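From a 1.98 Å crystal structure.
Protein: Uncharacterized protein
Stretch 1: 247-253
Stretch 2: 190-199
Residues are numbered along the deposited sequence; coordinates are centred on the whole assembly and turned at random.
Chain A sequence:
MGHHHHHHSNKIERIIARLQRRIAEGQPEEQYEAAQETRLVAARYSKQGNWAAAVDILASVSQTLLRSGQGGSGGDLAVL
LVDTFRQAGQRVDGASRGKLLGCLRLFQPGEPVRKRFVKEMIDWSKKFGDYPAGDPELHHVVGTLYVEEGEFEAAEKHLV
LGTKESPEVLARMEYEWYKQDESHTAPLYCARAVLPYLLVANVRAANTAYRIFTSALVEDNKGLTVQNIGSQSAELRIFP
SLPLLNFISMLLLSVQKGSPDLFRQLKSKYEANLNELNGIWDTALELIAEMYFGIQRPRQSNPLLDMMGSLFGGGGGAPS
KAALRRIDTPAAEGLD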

# COMPACT_ATOMS: atom_id res chain seq x y z
N PHE A 247 2.40 13.90 20.00
CA PHE A 247 2.64 14.72 18.83
C PHE A 247 1.77 14.28 17.64
O PHE A 247 1.12 15.11 16.98
CB PHE A 247 4.12 14.61 18.43
CG PHE A 247 4.43 15.28 17.12
CD1 PHE A 247 4.60 16.66 17.06
CD2 PHE A 247 4.55 14.52 15.96
CE1 PHE A 247 4.91 17.29 15.83
CE2 PHE A 247 4.84 15.14 14.73
CZ PHE A 247 5.02 16.53 14.67
N ILE A 248 1.78 12.98 17.35
CA ILE A 248 0.93 12.41 16.31
C ILE A 248 -0.57 12.68 16.55
O ILE A 248 -1.26 13.12 15.62
CB ILE A 248 1.16 10.89 16.13
CG1 ILE A 248 2.59 10.61 15.64
CG2 ILE A 248 0.09 10.29 15.18
CD1 ILE A 248 2.98 9.11 15.83
N SER A 249 -1.06 12.41 17.76
CA SER A 249 -2.48 12.69 18.08
C SER A 249 -2.85 14.14 17.83
O SER A 249 -3.88 14.40 17.26
CB SER A 249 -2.83 12.37 19.54
OG SER A 249 -2.50 11.05 19.87
N MET A 250 -2.02 15.07 18.31
CA MET A 250 -2.30 16.50 18.11
C MET A 250 -2.11 16.97 16.66
O MET A 250 -2.79 17.87 16.19
CB MET A 250 -1.44 17.37 19.05
CG MET A 250 -1.54 17.02 20.50
SD MET A 250 -3.18 17.31 21.14
CE MET A 250 -3.27 19.09 21.07
N LEU A 251 -1.16 16.37 15.96
CA LEU A 251 -1.00 16.64 14.54
C LEU A 251 -2.29 16.26 13.81
O LEU A 251 -2.81 17.05 13.00
CB LEU A 251 0.20 15.88 13.97
CG LEU A 251 0.43 15.99 12.45
CD1 LEU A 251 0.66 17.43 12.05
CD2 LEU A 251 1.62 15.09 11.99
N LEU A 252 -2.82 15.08 14.09
CA LEU A 252 -4.12 14.70 13.52
C LEU A 252 -5.26 15.67 13.85
O LEU A 252 -6.10 15.98 12.98
CB LEU A 252 -4.52 13.27 13.92
CG LEU A 252 -3.79 12.14 13.20
CD1 LEU A 252 -4.18 10.79 13.83
CD2 LEU A 252 -4.07 12.12 11.68
N LEU A 253 -5.32 16.12 15.10
CA LEU A 253 -6.30 17.17 15.44
C LEU A 253 -6.07 18.42 14.62
O LEU A 253 -7.00 18.92 14.03
CB LEU A 253 -6.24 17.55 16.92
CG LEU A 253 -7.21 16.90 17.89
CD1 LEU A 253 -7.17 17.70 19.22
CD2 LEU A 253 -8.64 16.82 17.32
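Stretch 2 (190-199) CARAVLPYLL

When two helices run side by side at a distance too great for their backbones to touch, the rotamers of a few aliphatic residues decide how the gap is filled. The pairing of residues 190-199 with residues 247-253 is a compact example. Both stretches are helical and run in nearly the same direction, their axes crossing at 17° with a closest approach of 11.3 Å. The CA atoms of Ile248 and Ala191 lie 7.3 Å apart, whereas those of Leu252 and Leu198, further along, are 8.9 Å apart. No hydrogen bond joins the two helices; the contact is made by apolar packing and buries 313 Å² in all.

Ile248 contributes most to it. Its CA-to-CB bond points toward the second helix, and its m,t conformation (chi1 -64°, chi2 164°) extends CD1 to the backbone of Ala191, 3.9 Å from Ala191 N. The same CD1 lies 4.0 Å from Ala191 CB and 4.2 Å from Cys190 CB, so the small alanine side chain is met by a long one. The other branch is used as well: Ile248 CG2 approaches Val194 CG1 at 4.2 Å. Val194, with chi1 at 170° (t), also places CG1 4.0 Å from Leu252 CD2, so that one methyl group serves two residues a helical turn apart.

The leucines illustrate how a rotamer can compensate for the direction of the CA-to-CB bond. In Leu252 that bond points sideways, but the m,t rotamer (-76°, 174°) brings the end of the side chain closer, and CD2 reaches Leu198 CD2 at 4.1 Å. Leu195, also sideways and also m,t, sends its CD2 to within 4.0 Å of Leu251 CD2. The CA-to-CB bond of Leu251 points toward the second helix, and the side chain adopts the other common leucine conformation, t,p (175°, 60°); its CD2 also comes within 4.4 Å of Leu198 CD1. The CA-to-CB bond of Leu198 points toward the first helix, and its side chain is m,t. Leu198 CD1 faces both Leu251 CD2 and, at 4.1 Å, Leu252 CD2.

The backbone of the second helix is interrupted near its proline. Pro196 has no amide hydrogen to donate, and the helix is kinked where the nitrogens of Pro196 and Tyr197 lack bonds to the preceding turn. Helical bonding resumes with Leu198 N to Val194 O at 3.3 Å and Leu199 N to Leu195 O at 2.9 Å. The first helix is regular, with Leu251 N to Phe247 O at 2.8 Å and Leu252 N to Ile248 O at 2.9 Å. Contacts with it occur both before and after the proline.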

# COMPACT_ATOMS: atom_id res chain seq x y z
N CYS A 190 3.37 3.63 14.94
CA CYS A 190 2.12 4.35 14.71
C CYS A 190 2.27 5.30 13.51
O CYS A 190 1.38 5.34 12.65
CB CYS A 190 1.69 5.10 15.99
SG CYS A 190 0.04 5.79 15.85
N ALA A 191 3.41 6.00 13.45
CA ALA A 191 3.68 6.95 12.37
C ALA A 191 3.73 6.28 11.01
O ALA A 191 3.26 6.85 10.06
CB ALA A 191 4.96 7.75 12.63
N ARG A 192 4.27 5.06 10.93
CA ARG A 192 4.26 4.28 9.67
C ARG A 192 2.85 3.94 9.17
O ARG A 192 2.68 3.69 7.97
CB ARG A 192 5.11 3.01 9.79
CG ARG A 192 6.60 3.30 10.06
CD ARG A 192 7.45 2.00 10.01
NE ARG A 192 7.65 1.52 8.64
CZ ARG A 192 8.50 2.06 7.77
NH1 ARG A 192 9.28 3.10 8.10
NH2 ARG A 192 8.61 1.54 6.55
N ALA A 193 1.87 3.91 10.07
CA ALA A 193 0.46 3.65 9.67
C ALA A 193 -0.32 4.91 9.45
O ALA A 193 -1.34 4.86 8.76
CB ALA A 193 -0.28 2.83 10.73
N VAL A 194 0.11 6.02 10.05
CA VAL A 194 -0.66 7.27 10.04
C VAL A 194 -0.16 8.27 9.01
O VAL A 194 -0.94 8.75 8.20
CB VAL A 194 -0.68 7.95 11.43
CG1 VAL A 194 -1.26 9.36 11.34
CG2 VAL A 194 -1.48 7.10 12.41
N LEU A 195 1.15 8.57 9.04
CA LEU A 195 1.74 9.57 8.15
C LEU A 195 1.54 9.27 6.66
O LEU A 195 1.21 10.17 5.91
CB LEU A 195 3.22 9.85 8.47
CG LEU A 195 3.46 10.30 9.94
CD1 LEU A 195 4.90 10.65 10.14
CD2 LEU A 195 2.54 11.53 10.38
N PRO A 196 1.77 8.01 6.23
CA PRO A 196 1.57 7.74 4.79
C PRO A 196 0.15 8.03 4.29
O PRO A 196 -0.01 8.48 3.13
CB PRO A 196 1.94 6.24 4.66
CG PRO A 196 2.99 6.04 5.72
CD PRO A 196 2.43 6.86 6.90
N TYR A 197 -0.88 7.78 5.12
CA TYR A 197 -2.24 8.15 4.73
C TYR A 197 -2.43 9.65 4.60
O TYR A 197 -3.11 10.09 3.66
CB TYR A 197 -3.31 7.56 5.66
CG TYR A 197 -3.53 6.08 5.41
CD1 TYR A 197 -3.93 5.62 4.14
CD2 TYR A 197 -3.37 5.15 6.43
CE1 TYR A 197 -4.17 4.24 3.91
CE2 TYR A 197 -3.62 3.78 6.22
CZ TYR A 197 -3.99 3.34 4.95
OH TYR A 197 -4.19 2.00 4.74
N LEU A 198 -1.85 10.43 5.52
CA LEU A 198 -1.86 11.89 5.39
C LEU A 198 -1.17 12.32 4.09
O LEU A 198 -1.67 13.19 3.39
CB LEU A 198 -1.19 12.57 6.60
CG LEU A 198 -1.94 12.50 7.93
CD1 LEU A 198 -1.14 13.25 9.03
CD2 LEU A 198 -3.38 13.03 7.79
N LEU A 199 -0.04 11.69 3.76
CA LEU A 199 0.69 12.02 2.53
C LEU A 199 -0.08 11.75 1.22
O LEU A 199 0.20 12.39 0.21
CB LEU A 199 2.04 11.29 2.48
CG LEU A 199 3.07 11.74 3.53
CD1 LEU A 199 4.35 10.84 3.44
CD2 LEU A 199 3.44 13.20 3.36